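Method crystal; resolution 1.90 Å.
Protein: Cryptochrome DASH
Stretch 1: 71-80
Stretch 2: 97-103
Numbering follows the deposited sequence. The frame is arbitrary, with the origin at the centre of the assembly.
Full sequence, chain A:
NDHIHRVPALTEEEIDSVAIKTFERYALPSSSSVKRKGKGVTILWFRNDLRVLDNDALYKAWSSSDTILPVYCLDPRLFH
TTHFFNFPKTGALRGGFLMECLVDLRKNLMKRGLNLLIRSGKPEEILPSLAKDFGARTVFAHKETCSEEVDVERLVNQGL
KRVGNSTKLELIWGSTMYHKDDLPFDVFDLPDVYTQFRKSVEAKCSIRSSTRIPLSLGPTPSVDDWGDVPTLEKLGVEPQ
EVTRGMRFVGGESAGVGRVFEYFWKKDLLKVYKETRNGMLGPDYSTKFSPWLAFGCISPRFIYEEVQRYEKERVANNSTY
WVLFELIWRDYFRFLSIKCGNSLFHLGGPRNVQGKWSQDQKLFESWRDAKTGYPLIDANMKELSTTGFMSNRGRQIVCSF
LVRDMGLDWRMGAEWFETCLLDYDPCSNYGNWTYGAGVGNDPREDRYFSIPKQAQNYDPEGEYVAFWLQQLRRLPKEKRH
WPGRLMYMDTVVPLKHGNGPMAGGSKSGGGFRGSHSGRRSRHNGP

Stretch 1 71-80: VYCLDPRLFH
Stretch 2, residues 97-103: FLMECLV

Residues 71-74 form the end of a β-strand that packs against helix 97-103, the two running nearly antiparallel (160° between their directions) with axes 11.6 Å apart at closest approach. The register pairs Tyr 72 with Leu 102 (CA to CA 8.4 Å) and Leu 74 with Met 99 (CA to CA 10.1 Å). No hydrogen bond links the stretches; the contact is apolar and buries 234 Å², both sides summed.

Tyr 72 (phi/psi -130/130) points toward the helix, whereas Val 71 (t) and Cys 73 (m) lie out of reach. With chi1 178° (t) and chi2 80°, the Tyr 72 ring offers one face to Leu 102, whose m,t rotamer (-63°, 178°) places CD2 3.7 Å from the Tyr 72 ring centroid, 13° off the normal, a CH-π contact. The helix has phi/psi near -60/-43, and Leu 102 N donates to Leu 98 O (2.9 Å). One turn earlier, Leu 98 adopts t,p (164°, 61°), its CD2 3.7 Å from Tyr 72 OH.

The same methyl serves several partners: Leu 98 CD2 lies 4.1 Å from Leu 74 CD1, 4.2 Å from Leu 78 CD2 and 4.3 Å from Phe 79 CZ, the last at the ring edge. Tyr 72, Leu 74, Leu 98 and Leu 102 are buried, the leucine methyls packing against rings and each other. Leu 74 starts sideways, but chi1 -167° (t) and chi2 81° (p) bring Leu 74 CD1 to 4.1 Å from Met 99 CE. Met 99 also starts sideways; its unbranched length (chi1 -61°, m; chi2 -48°, m; chi3 137°) brings CE to 4.4 Å from Phe 79 CZ.

In the 3-10 segment 76-78, Leu 78 N donates to Asp 75 O (2.9 Å); Leu 78 (t,p) and Phe 79 (chi1 -65°, m; chi2 -81°) point toward the helix. Asp 75 (t) OD1 accepts from Arg 77 N (2.9 Å) and Arg 77 NE (2.8 Å); Asp 75 OD2 salt-bridges Arg 77 NH2 (2.8 Å).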

ATOM      1  N   VAL A  71       8.546 -16.323  -9.540  1.00 19.84           N
ATOM      2  CA  VAL A  71       8.472 -15.440 -10.694  1.00 19.49           C
ATOM      3  C   VAL A  71       7.736 -14.134 -10.429  1.00 20.78           C
ATOM      4  O   VAL A  71       6.761 -14.107  -9.682  1.00 20.89           O
ATOM      5  CB  VAL A  71       7.714 -16.120 -11.856  1.00 19.87           C
ATOM      6  CG1 VAL A  71       7.758 -15.235 -13.097  1.00 23.02           C
ATOM      7  CG2 VAL A  71       8.303 -17.494 -12.139  1.00 24.49           C
ATOM      8  N   TYR A  72       8.220 -13.056 -11.039  1.00 18.24           N
ATOM      9  CA  TYR A  72       7.535 -11.775 -10.959  1.00 19.87           C
ATOM     10  C   TYR A  72       7.444 -11.301 -12.398  1.00 21.06           C
ATOM     11  O   TYR A  72       8.444 -11.308 -13.125  1.00 20.55           O
ATOM     12  CB  TYR A  72       8.288 -10.720 -10.153  1.00 18.54           C
ATOM     13  CG  TYR A  72       7.542  -9.394 -10.155  1.00 19.77           C
ATOM     14  CD1 TYR A  72       6.460  -9.175  -9.298  1.00 21.54           C
ATOM     15  CD2 TYR A  72       7.866  -8.391 -11.069  1.00 21.14           C
ATOM     16  CE1 TYR A  72       5.717  -7.989  -9.358  1.00 21.28           C
ATOM     17  CE2 TYR A  72       7.134  -7.202 -11.138  1.00 19.19           C
ATOM     18  CZ  TYR A  72       6.063  -7.010 -10.284  1.00 24.52           C
ATOM     19  OH  TYR A  72       5.333  -5.848 -10.373  1.00 24.88           O
ATOM     20  N   CYS A  73       6.244 -10.915 -12.816  1.00 20.17           N
ATOM     21  CA  CYS A  73       6.037 -10.424 -14.172  1.00 19.66           C
ATOM     22  C   CYS A  73       5.798  -8.933 -14.140  1.00 20.97           C
ATOM     23  O   CYS A  73       4.913  -8.452 -13.432  1.00 22.80           O
ATOM     24  CB  CYS A  73       4.817 -11.079 -14.822  1.00 17.78           C
ATOM     25  SG  CYS A  73       4.903 -12.866 -14.940  1.00 23.55           S
ATOM     26  N   LEU A  74       6.590  -8.193 -14.899  1.00 18.95           N
ATOM     27  CA  LEU A  74       6.376  -6.768 -14.950  1.00 20.58           C
ATOM     28  C   LEU A  74       5.308  -6.596 -16.034  1.00 20.19           C
ATOM     29  O   LEU A  74       5.608  -6.578 -17.229  1.00 19.39           O
ATOM     30  CB  LEU A  74       7.655  -6.047 -15.330  1.00 24.99           C
ATOM     31  CG  LEU A  74       7.455  -4.566 -15.043  1.00 32.29           C
ATOM     32  CD1 LEU A  74       7.676  -4.266 -13.563  1.00 23.39           C
ATOM     33  CD2 LEU A  74       8.413  -3.804 -15.884  1.00 39.17           C
ATOM     34  N   ASP A  75       4.060  -6.507 -15.584  1.00 18.96           N
ATOM     35  CA  ASP A  75       2.875  -6.387 -16.434  1.00 20.18           C
ATOM     36  C   ASP A  75       2.852  -5.041 -17.147  1.00 20.59           C
ATOM     37  O   ASP A  75       2.784  -4.000 -16.500  1.00 18.96           O
ATOM     38  CB  ASP A  75       1.633  -6.515 -15.543  1.00 19.55           C
ATOM     39  CG  ASP A  75       0.354  -6.754 -16.326  1.00 24.18           C
ATOM     40  OD1 ASP A  75       0.202  -6.187 -17.426  1.00 21.08           O
ATOM     41  OD2 ASP A  75      -0.510  -7.504 -15.812  1.00 24.79           O
ATOM     42  N   PRO A  76       2.895  -5.043 -18.490  1.00 18.71           N
ATOM     43  CA  PRO A  76       2.876  -3.782 -19.242  1.00 20.69           C
ATOM     44  C   PRO A  76       1.681  -2.875 -18.921  1.00 19.91           C
ATOM     45  O   PRO A  76       1.767  -1.649 -19.023  1.00 21.93           O
ATOM     46  CB  PRO A  76       2.889  -4.248 -20.706  1.00 23.90           C
ATOM     47  CG  PRO A  76       2.252  -5.616 -20.652  1.00 24.24           C
ATOM     48  CD  PRO A  76       2.865  -6.205 -19.398  1.00 20.88           C
ATOM     49  N   ARG A  77       0.567  -3.473 -18.521  1.00 20.96           N
ATOM     50  CA  ARG A  77      -0.621  -2.695 -18.196  1.00 20.87           C
ATOM     51  C   ARG A  77      -0.410  -1.823 -16.952  1.00 21.96           C
ATOM     52  O   ARG A  77      -1.091  -0.823 -16.772  1.00 19.76           O
ATOM     53  CB  ARG A  77      -1.816  -3.632 -17.999  1.00 22.28           C
ATOM     54  CG  ARG A  77      -2.262  -4.301 -19.296  1.00 24.23           C
ATOM     55  CD  ARG A  77      -3.167  -5.507 -19.057  1.00 27.12           C
ATOM     56  NE  ARG A  77      -2.451  -6.578 -18.369  1.00 23.79           N
ATOM     57  CZ  ARG A  77      -2.728  -7.870 -18.497  1.00 25.85           C
ATOM     58  NH1 ARG A  77      -3.716  -8.265 -19.292  1.00 22.98           N
ATOM     59  NH2 ARG A  77      -2.007  -8.768 -17.843  1.00 21.26           N
ATOM     60  N   LEU A  78       0.549  -2.199 -16.109  1.00 19.48           N
ATOM     61  CA  LEU A  78       0.837  -1.446 -14.890  1.00 21.88           C
ATOM     62  C   LEU A  78       1.449  -0.081 -15.224  1.00 20.50           C
ATOM     63  O   LEU A  78       1.458   0.834 -14.396  1.00 20.41           O
ATOM     64  CB  LEU A  78       1.801  -2.246 -14.012  1.00 26.52           C
ATOM     65  CG  LEU A  78       2.036  -1.753 -12.585  1.00 34.77           C
ATOM     66  CD1 LEU A  78       0.730  -1.825 -11.807  1.00 36.16           C
ATOM     67  CD2 LEU A  78       3.102  -2.611 -11.913  1.00 39.35           C
ATOM     68  N   PHE A  79       1.948   0.055 -16.446  1.00 20.93           N
ATOM     69  CA  PHE A  79       2.557   1.303 -16.859  1.00 23.42           C
ATOM     70  C   PHE A  79       1.873   1.965 -18.032  1.00 25.47           C
ATOM     71  O   PHE A  79       2.521   2.616 -18.853  1.00 26.35           O
ATOM     72  CB  PHE A  79       4.036   1.077 -17.144  1.00 23.52           C
ATOM     73  CG  PHE A  79       4.802   0.689 -15.926  1.00 29.06           C
ATOM     74  CD1 PHE A  79       5.223   1.658 -15.025  1.00 33.09           C
ATOM     75  CD2 PHE A  79       5.021  -0.652 -15.628  1.00 32.82           C
ATOM     76  CE1 PHE A  79       5.848   1.296 -13.834  1.00 34.66           C
ATOM     77  CE2 PHE A  79       5.645  -1.024 -14.438  1.00 33.20           C
ATOM     78  CZ  PHE A  79       6.055  -0.048 -13.542  1.00 32.64           C
ATOM     79  N   HIS A  80       0.560   1.778 -18.115  1.00 21.38           N
ATOM     80  CA  HIS A  80      -0.227   2.428 -19.147  1.00 24.43           C
ATOM     81  C   HIS A  80      -0.867   3.621 -18.451  1.00 21.91           C
ATOM     82  O   HIS A  80      -0.152   4.389 -17.820  1.00 20.37           O
ATOM     83  CB  HIS A  80      -1.263   1.463 -19.728  1.00 26.00           C
ATOM     84  CG  HIS A  80      -0.671   0.460 -20.668  1.00 30.85           C
ATOM     85  ND1 HIS A  80      -1.350  -0.660 -21.096  1.00 32.12           N
ATOM     86  CD2 HIS A  80       0.544   0.416 -21.269  1.00 32.09           C
ATOM     87  CE1 HIS A  80      -0.579  -1.351 -21.917  1.00 35.06           C
ATOM     88  NE2 HIS A  80       0.575  -0.719 -22.040  1.00 35.11           N
ATOM     89  N   PHE A  97      10.056   2.787  -6.192  1.00 18.03           N
ATOM     90  CA  PHE A  97       9.913   2.001  -4.967  1.00 18.91           C
ATOM     91  C   PHE A  97       9.737   0.519  -5.344  1.00 18.02           C
ATOM     92  O   PHE A  97      10.326  -0.365  -4.715  1.00 17.47           O
ATOM     93  CB  PHE A  97       8.706   2.513  -4.169  1.00 15.94           C
ATOM     94  CG  PHE A  97       8.566   1.900  -2.798  1.00 19.00           C
ATOM     95  CD1 PHE A  97       9.234   2.451  -1.696  1.00 20.68           C
ATOM     96  CD2 PHE A  97       7.734   0.805  -2.598  1.00 18.95           C
ATOM     97  CE1 PHE A  97       9.066   1.921  -0.413  1.00 19.40           C
ATOM     98  CE2 PHE A  97       7.554   0.256  -1.312  1.00 20.97           C
ATOM     99  CZ  PHE A  97       8.220   0.816  -0.217  1.00 19.39           C
ATOM    100  N   LEU A  98       8.940   0.245  -6.379  1.00 18.94           N
ATOM    101  CA  LEU A  98       8.745  -1.138  -6.824  1.00 17.18           C
ATOM    102  C   LEU A  98      10.073  -1.791  -7.212  1.00 19.21           C
ATOM    103  O   LEU A  98      10.339  -2.931  -6.830  1.00 18.31           O
ATOM    104  CB  LEU A  98       7.786  -1.209  -8.028  1.00 17.41           C
ATOM    105  CG  LEU A  98       7.787  -2.533  -8.820  1.00 18.65           C
ATOM    106  CD1 LEU A  98       7.368  -3.688  -7.919  1.00 17.07           C
ATOM    107  CD2 LEU A  98       6.821  -2.438 -10.004  1.00 20.61           C
ATOM    108  N   MET A  99      10.913  -1.084  -7.969  1.00 17.84           N
ATOM    109  CA  MET A  99      12.191  -1.671  -8.376  1.00 20.76           C
ATOM    110  C   MET A  99      13.031  -2.041  -7.155  1.00 18.61           C
ATOM    111  O   MET A  99      13.634  -3.115  -7.117  1.00 19.99           O
ATOM    112  CB  MET A  99      12.982  -0.720  -9.293  1.00 19.81           C
ATOM    113  CG  MET A  99      12.263  -0.362 -10.601  1.00 21.74           C
ATOM    114  SD  MET A  99      11.585  -1.812 -11.486  1.00 31.65           S
ATOM    115  CE  MET A  99       9.997  -1.222 -11.962  1.00 33.22           C
ATOM    116  N   GLU A 100      13.081  -1.160  -6.160  1.00 18.61           N
ATOM    117  CA  GLU A 100      13.840  -1.468  -4.953  1.00 18.98           C
ATOM    118  C   GLU A 100      13.251  -2.710  -4.279  1.00 20.90           C
ATOM    119  O   GLU A 100      13.995  -3.544  -3.763  1.00 16.38           O
ATOM    120  CB  GLU A 100      13.842  -0.270  -3.992  1.00 18.97           C
ATOM    121  CG  GLU A 100      14.544   0.949  -4.590  1.00 25.62           C
ATOM    122  CD  GLU A 100      14.635   2.135  -3.646  1.00 25.65           C
ATOM    123  OE1 GLU A 100      13.608   2.524  -3.054  1.00 31.09           O
ATOM    124  OE2 GLU A 100      15.744   2.692  -3.510  1.00 33.20           O
ATOM    125  N   CYS A 101      11.921  -2.840  -4.296  1.00 18.47           N
ATOM    126  CA  CYS A 101      11.263  -4.011  -3.698  1.00 18.87           C
ATOM    127  C   CYS A 101      11.696  -5.298  -4.395  1.00 18.91           C
ATOM    128  O   CYS A 101      11.940  -6.315  -3.746  1.00 18.92           O
ATOM    129  CB  CYS A 101       9.737  -3.906  -3.806  1.00 18.71           C
ATOM    130  SG  CYS A 101       8.971  -2.650  -2.753  1.00 18.70           S
ATOM    131  N   LEU A 102      11.771  -5.253  -5.722  1.00 17.48           N
ATOM    132  CA  LEU A 102      12.164  -6.428  -6.496  1.00 19.18           C
ATOM    133  C   LEU A 102      13.620  -6.801  -6.245  1.00 20.03           C
ATOM    134  O   LEU A 102      13.935  -7.974  -6.090  1.00 17.15           O
ATOM    135  CB  LEU A 102      11.928  -6.185  -7.989  1.00 16.63           C
ATOM    136  CG  LEU A 102      10.456  -5.963  -8.371  1.00 19.55           C
ATOM    137  CD1 LEU A 102      10.368  -5.673  -9.867  1.00 18.96           C
ATOM    138  CD2 LEU A 102       9.611  -7.199  -8.015  1.00 18.29           C
ATOM    139  N   VAL A 103      14.502  -5.807  -6.211  1.00 20.60           N
ATOM    140  CA  VAL A 103      15.917  -6.073  -5.950  1.00 20.92           C
ATOM    141  C   VAL A 103      16.048  -6.784  -4.606  1.00 21.70           C
ATOM    142  O   VAL A 103      16.747  -7.795  -4.490  1.00 20.41           O
ATOM    143  CB  VAL A 103      16.745  -4.761  -5.897  1.00 23.84           C
ATOM    144  CG1 VAL A 103      18.150  -5.040  -5.349  1.00 25.50           C
ATOM    145  CG2 VAL A 103      16.843  -4.153  -7.286  1.00 22.62           C
TER